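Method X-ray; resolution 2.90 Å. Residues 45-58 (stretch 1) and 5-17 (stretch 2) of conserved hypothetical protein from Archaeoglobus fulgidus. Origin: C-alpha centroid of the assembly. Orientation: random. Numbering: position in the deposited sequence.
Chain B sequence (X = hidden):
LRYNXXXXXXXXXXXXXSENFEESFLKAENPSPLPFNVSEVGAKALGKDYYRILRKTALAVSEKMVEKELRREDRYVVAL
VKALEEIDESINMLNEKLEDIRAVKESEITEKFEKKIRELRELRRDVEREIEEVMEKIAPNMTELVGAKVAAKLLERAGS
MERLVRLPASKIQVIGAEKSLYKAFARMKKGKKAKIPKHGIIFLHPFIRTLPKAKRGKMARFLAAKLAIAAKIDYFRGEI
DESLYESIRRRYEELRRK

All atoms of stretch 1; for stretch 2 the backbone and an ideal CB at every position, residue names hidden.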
# COMPACT_ATOMS: atom_id res chain seq x y z
N ALA B 45 59.05 16.03 2.12
CA ALA B 45 58.20 17.01 2.78
C ALA B 45 58.29 16.79 4.28
O ALA B 45 58.57 17.72 5.04
CB ALA B 45 56.77 16.85 2.31
N LEU B 46 58.04 15.55 4.69
CA LEU B 46 58.11 15.16 6.09
C LEU B 46 59.43 14.45 6.27
O LEU B 46 59.96 13.86 5.33
CB LEU B 46 56.97 14.21 6.44
CG LEU B 46 55.57 14.56 5.95
CD1 LEU B 46 54.60 13.57 6.55
CD2 LEU B 46 55.19 15.97 6.35
N GLY B 47 59.97 14.50 7.49
CA GLY B 47 61.24 13.86 7.74
C GLY B 47 61.20 12.37 7.46
O GLY B 47 60.68 11.93 6.43
N LYS B 48 61.77 11.60 8.38
CA LYS B 48 61.76 10.15 8.24
C LYS B 48 60.46 9.71 8.92
O LYS B 48 59.93 8.63 8.64
CB LYS B 48 62.99 9.54 8.93
CG LYS B 48 64.35 10.00 8.38
CD LYS B 48 64.66 9.48 6.96
CE LYS B 48 64.19 10.41 5.83
NZ LYS B 48 62.71 10.45 5.59
N ASP B 49 59.94 10.57 9.79
CA ASP B 49 58.70 10.30 10.50
C ASP B 49 57.57 10.01 9.52
O ASP B 49 56.52 9.51 9.92
CB ASP B 49 58.28 11.48 11.37
CG ASP B 49 59.26 11.76 12.49
OD1 ASP B 49 59.86 10.81 13.02
OD2 ASP B 49 59.41 12.95 12.86
N TYR B 50 57.78 10.35 8.25
CA TYR B 50 56.75 10.16 7.23
C TYR B 50 55.82 9.06 7.62
O TYR B 50 54.63 9.28 7.85
CB TYR B 50 57.36 9.80 5.89
CG TYR B 50 56.32 9.53 4.82
CD1 TYR B 50 55.82 8.25 4.61
CD2 TYR B 50 55.90 10.55 3.97
CE1 TYR B 50 54.92 8.00 3.56
CE2 TYR B 50 55.01 10.30 2.93
CZ TYR B 50 54.53 9.03 2.72
OH TYR B 50 53.69 8.81 1.65
N TYR B 51 56.37 7.86 7.72
CA TYR B 51 55.54 6.74 8.08
C TYR B 51 54.89 6.89 9.44
O TYR B 51 53.69 6.71 9.55
CB TYR B 51 56.33 5.45 7.94
CG TYR B 51 56.44 5.01 6.50
CD1 TYR B 51 57.67 4.86 5.88
CD2 TYR B 51 55.29 4.77 5.76
CE1 TYR B 51 57.75 4.48 4.54
CE2 TYR B 51 55.36 4.39 4.42
CZ TYR B 51 56.59 4.24 3.81
OH TYR B 51 56.64 3.83 2.50
N ARG B 52 55.65 7.24 10.47
CA ARG B 52 55.06 7.38 11.81
C ARG B 52 53.83 8.30 11.79
O ARG B 52 52.78 7.98 12.37
CB ARG B 52 56.09 7.93 12.81
CG ARG B 52 55.79 7.54 14.27
CD ARG B 52 56.67 8.28 15.27
NE ARG B 52 56.35 9.71 15.35
CZ ARG B 52 55.25 10.23 15.92
NH1 ARG B 52 54.33 9.44 16.47
NH2 ARG B 52 55.07 11.55 15.93
N ILE B 53 53.96 9.43 11.11
CA ILE B 53 52.89 10.40 11.00
C ILE B 53 51.77 9.87 10.11
O ILE B 53 50.59 10.05 10.41
CB ILE B 53 53.43 11.75 10.46
CG1 ILE B 53 52.29 12.60 9.92
CG2 ILE B 53 54.51 11.51 9.43
CD1 ILE B 53 51.54 13.33 11.00
N LEU B 54 52.14 9.21 9.01
CA LEU B 54 51.15 8.63 8.10
C LEU B 54 50.32 7.59 8.85
O LEU B 54 49.17 7.34 8.53
CB LEU B 54 51.86 7.95 6.91
CG LEU B 54 51.10 7.04 5.95
CD1 LEU B 54 51.00 5.67 6.52
CD2 LEU B 54 49.74 7.61 5.65
N ARG B 55 50.95 6.99 9.85
CA ARG B 55 50.35 5.97 10.69
C ARG B 55 49.46 6.61 11.74
O ARG B 55 48.27 6.32 11.81
CB ARG B 55 51.45 5.16 11.37
CG ARG B 55 50.98 4.31 12.52
CD ARG B 55 52.05 4.22 13.59
NE ARG B 55 51.56 3.54 14.78
CZ ARG B 55 51.19 2.26 14.81
NH1 ARG B 55 51.27 1.53 13.70
NH2 ARG B 55 50.72 1.73 15.93
N LYS B 56 50.03 7.50 12.55
CA LYS B 56 49.24 8.16 13.58
C LYS B 56 47.96 8.73 12.98
O LYS B 56 46.92 8.78 13.65
CB LYS B 56 50.05 9.29 14.25
CG LYS B 56 49.47 9.77 15.58
CD LYS B 56 50.17 11.02 16.10
CE LYS B 56 49.84 12.23 15.24
NZ LYS B 56 50.55 13.47 15.66
N THR B 57 48.03 9.14 11.72
CA THR B 57 46.87 9.70 11.03
C THR B 57 45.86 8.61 10.69
O THR B 57 44.69 8.70 11.06
CB THR B 57 47.29 10.40 9.71
OG1 THR B 57 48.39 11.28 9.97
CG2 THR B 57 46.12 11.21 9.13
N ALA B 58 46.33 7.59 9.98
CA ALA B 58 45.48 6.47 9.58
C ALA B 58 44.86 5.79 10.80
O ALA B 58 43.86 5.09 10.69
CB ALA B 58 46.28 5.46 8.76
N UNK B 5 47.18 14.70 -1.96
CA UNK B 5 47.87 13.65 -1.22
C UNK B 5 47.51 13.82 0.25
O UNK B 5 47.05 14.88 0.65
CB UNK B 5 49.38 13.71 -1.44
N UNK B 6 47.72 12.78 1.05
CA UNK B 6 47.36 12.83 2.47
C UNK B 6 47.98 13.94 3.32
O UNK B 6 47.46 14.24 4.40
CB UNK B 6 47.74 11.49 3.10
N UNK B 7 49.08 14.54 2.87
CA UNK B 7 49.72 15.61 3.63
C UNK B 7 49.45 16.99 3.06
O UNK B 7 49.48 17.99 3.78
CB UNK B 7 51.23 15.37 3.69
N UNK B 8 49.17 17.06 1.76
CA UNK B 8 48.89 18.34 1.15
C UNK B 8 48.60 18.29 -0.34
O UNK B 8 48.32 17.23 -0.89
CB UNK B 8 50.07 19.28 1.40
N UNK B 9 48.69 19.46 -0.99
CA UNK B 9 48.43 19.61 -2.41
C UNK B 9 49.70 19.80 -3.24
O UNK B 9 50.30 20.88 -3.24
CB UNK B 9 47.49 20.80 -2.63
N UNK B 10 50.10 18.75 -3.94
CA UNK B 10 51.29 18.77 -4.78
C UNK B 10 50.94 19.16 -6.22
O UNK B 10 49.79 19.00 -6.67
CB UNK B 10 51.98 17.40 -4.75
N UNK B 11 51.94 19.69 -6.92
CA UNK B 11 51.85 20.10 -8.33
C UNK B 11 53.30 20.06 -8.80
O UNK B 11 53.60 19.74 -9.95
CB UNK B 11 51.21 21.47 -8.52
N UNK B 12 54.18 20.37 -7.85
CA UNK B 12 55.62 20.40 -8.05
C UNK B 12 56.15 21.01 -6.77
O UNK B 12 57.34 20.96 -6.45
CB UNK B 12 56.04 21.18 -9.30
N UNK B 13 55.22 21.58 -6.02
CA UNK B 13 55.51 22.24 -4.76
C UNK B 13 54.86 21.42 -3.64
O UNK B 13 54.76 20.20 -3.74
CB UNK B 13 55.01 23.69 -4.76
N UNK B 14 54.41 22.09 -2.58
CA UNK B 14 53.77 21.40 -1.46
C UNK B 14 53.18 22.34 -0.40
O UNK B 14 53.87 23.19 0.15
CB UNK B 14 54.79 20.47 -0.80
N UNK B 15 51.89 22.16 -0.13
CA UNK B 15 51.20 22.97 0.86
C UNK B 15 50.50 22.01 1.82
O UNK B 15 49.48 21.41 1.48
CB UNK B 15 50.21 23.94 0.21
N UNK B 16 51.05 21.87 3.02
CA UNK B 16 50.47 20.98 4.02
C UNK B 16 49.17 21.54 4.57
O UNK B 16 48.77 22.64 4.19
CB UNK B 16 51.46 20.74 5.16
N UNK B 17 48.52 20.79 5.45
CA UNK B 17 47.28 21.23 6.07
C UNK B 17 47.60 21.63 7.50
O UNK B 17 48.45 21.02 8.14
CB UNK B 17 46.21 20.14 6.02

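At position 5 nothing of stretch 1 lies within 5.5 Å of the ideal CB, so the visible atoms scarcely restrict the choice; the residue is Leu5, whose backbone N donates to the O of residue 8 (3.0 Å).

Position 6 is the most informative. Its CA-to-CB bond points toward the helix, yet the ideal CB stops 5.1 Å from Leu54 CD2. The space beyond is lined by Leu46, Tyr50, Ile53, Leu54 and Thr57, mostly apolar but with the Tyr50 hydroxyl at one side. A long, bulky side chain is called for: leucine, methionine or phenylalanine would suit the apolar lining, and an aromatic with a polar edge could also reach the hydroxyl. The residue is Trp6, with chi1 in p. Its six-membered ring lies under the helix backbone, with Leu54 CA 3.8 Å from the ring centroid and over the face, a CH-pi contact. Leu54 CB packs 3.3 Å from Trp6 CZ2, Leu46 CD1 3.4 Å from Trp6 CH2, and, at the ring edge, Ile53 CG1 3.7 Å from Trp6 CZ3. The indole also turns an edge toward the face of the Tyr50 ring, with planes at 72°. Trp6 NE1 donates a weak, nearly straight hydrogen bond to Tyr50 OH (3.2 Å), so the indole's one polar atom is not left unpaired.

Position 7 also points toward stretch 1, its ideal CB 4.8 Å from Leu46 CD1, with Ala45 and the Tyr50 ring farther out. A large apolar or aromatic residue would suit. Phe7 fills the gap: its CE1 lies 4.1 Å from Tyr50 CE2, near the plane of the tyrosine ring, and its CE2 lies 4.5 Å from Ala45 CB.

At position 8, phi/psi of 179/-163 and an ideal CB only 2.2 Å from the O of residue 15 indicate glycine, and Gly8 is found.

Positions 9, 10, 11, 12 and 13 lie beyond reach of stretch 1, which therefore does not select among side chains. They are Val9, Tyr10, Asp11, Gly12 and Lys13; Asp11 OD1 accepts from Lys13 N at 2.9 Å.

Position 14 points toward Ala45, 5.2 Å from CB to CB, at an open margin where small, polar or charged residues would all fit. Glu14 brings OE2 to 4.2 Å from Ala45 CA.

Position 15 is out of reach and holds Ile15.

Position 16 points toward stretch 1, but its ideal CB stays 6.2 Å from Leu46 CD2, so a small side chain would fall short, while a medium or long one, apolar or with a polar end, could touch. Lys16 extends NZ to 3.3 Å from Ala45 CB and forms a long salt bridge with Glu14 (NZ to OE2, 3.7 Å).

Position 17, again out of reach, is Leu17.

Stretch 2 (5-17) LWFGVYDGKEIKL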
# COMPACT_ATOMS: atom_id res chain seq x y z
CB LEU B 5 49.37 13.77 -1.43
CG LEU B 5 49.79 14.03 -2.89
CD1 LEU B 5 51.30 13.83 -3.00
CD2 LEU B 5 49.05 13.09 -3.85
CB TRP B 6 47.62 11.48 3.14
CG TRP B 6 49.07 11.11 3.34
CD1 TRP B 6 49.88 10.42 2.47
CD2 TRP B 6 49.86 11.35 4.51
NE1 TRP B 6 51.11 10.21 3.03
CE2 TRP B 6 51.13 10.77 4.28
CE3 TRP B 6 49.62 11.99 5.73
CZ2 TRP B 6 52.15 10.82 5.23
CZ3 TRP B 6 50.63 12.04 6.67
CH2 TRP B 6 51.89 11.45 6.42
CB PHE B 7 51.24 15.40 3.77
CG PHE B 7 51.91 14.89 2.52
CD1 PHE B 7 52.01 13.52 2.27
CD2 PHE B 7 52.42 15.79 1.58
CE1 PHE B 7 52.61 13.05 1.10
CE2 PHE B 7 53.02 15.33 0.41
CZ PHE B 7 53.12 13.95 0.17
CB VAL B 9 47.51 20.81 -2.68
CG1 VAL B 9 47.02 20.77 -4.12
CG2 VAL B 9 46.36 20.81 -1.70
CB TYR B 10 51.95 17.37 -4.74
CG TYR B 10 53.10 17.17 -5.69
CD1 TYR B 10 54.40 17.53 -5.35
CD2 TYR B 10 52.88 16.66 -6.98
CE1 TYR B 10 55.46 17.40 -6.26
CE2 TYR B 10 53.93 16.53 -7.90
CZ TYR B 10 55.21 16.90 -7.53
OH TYR B 10 56.22 16.82 -8.46
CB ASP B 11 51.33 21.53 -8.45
CG ASP B 11 52.30 22.55 -7.90
OD1 ASP B 11 52.55 22.52 -6.69
OD2 ASP B 11 52.81 23.37 -8.69
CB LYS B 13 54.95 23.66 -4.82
CG LYS B 13 55.33 24.35 -6.13
CD LYS B 13 54.44 25.55 -6.46
CE LYS B 13 54.78 26.13 -7.83
NZ LYS B 13 53.89 27.26 -8.23
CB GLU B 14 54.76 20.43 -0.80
CG GLU B 14 56.19 20.98 -0.64
CD GLU B 14 56.52 21.45 0.78
OE1 GLU B 14 55.82 22.35 1.30
OE2 GLU B 14 57.49 20.92 1.37
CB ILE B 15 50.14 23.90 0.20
CG1 ILE B 15 50.83 25.07 -0.51
CG2 ILE B 15 49.17 24.44 1.25
CD1 ILE B 15 51.44 26.12 0.42
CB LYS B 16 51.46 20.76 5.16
CG LYS B 16 52.72 20.04 4.75
CD LYS B 16 53.51 20.85 3.74
CE LYS B 16 54.57 19.99 3.09
NZ LYS B 16 55.48 19.37 4.09
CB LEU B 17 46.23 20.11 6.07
CG LEU B 17 45.48 19.84 4.76
CD1 LEU B 17 46.38 19.09 3.80
CD2 LEU B 17 44.22 19.03 5.05
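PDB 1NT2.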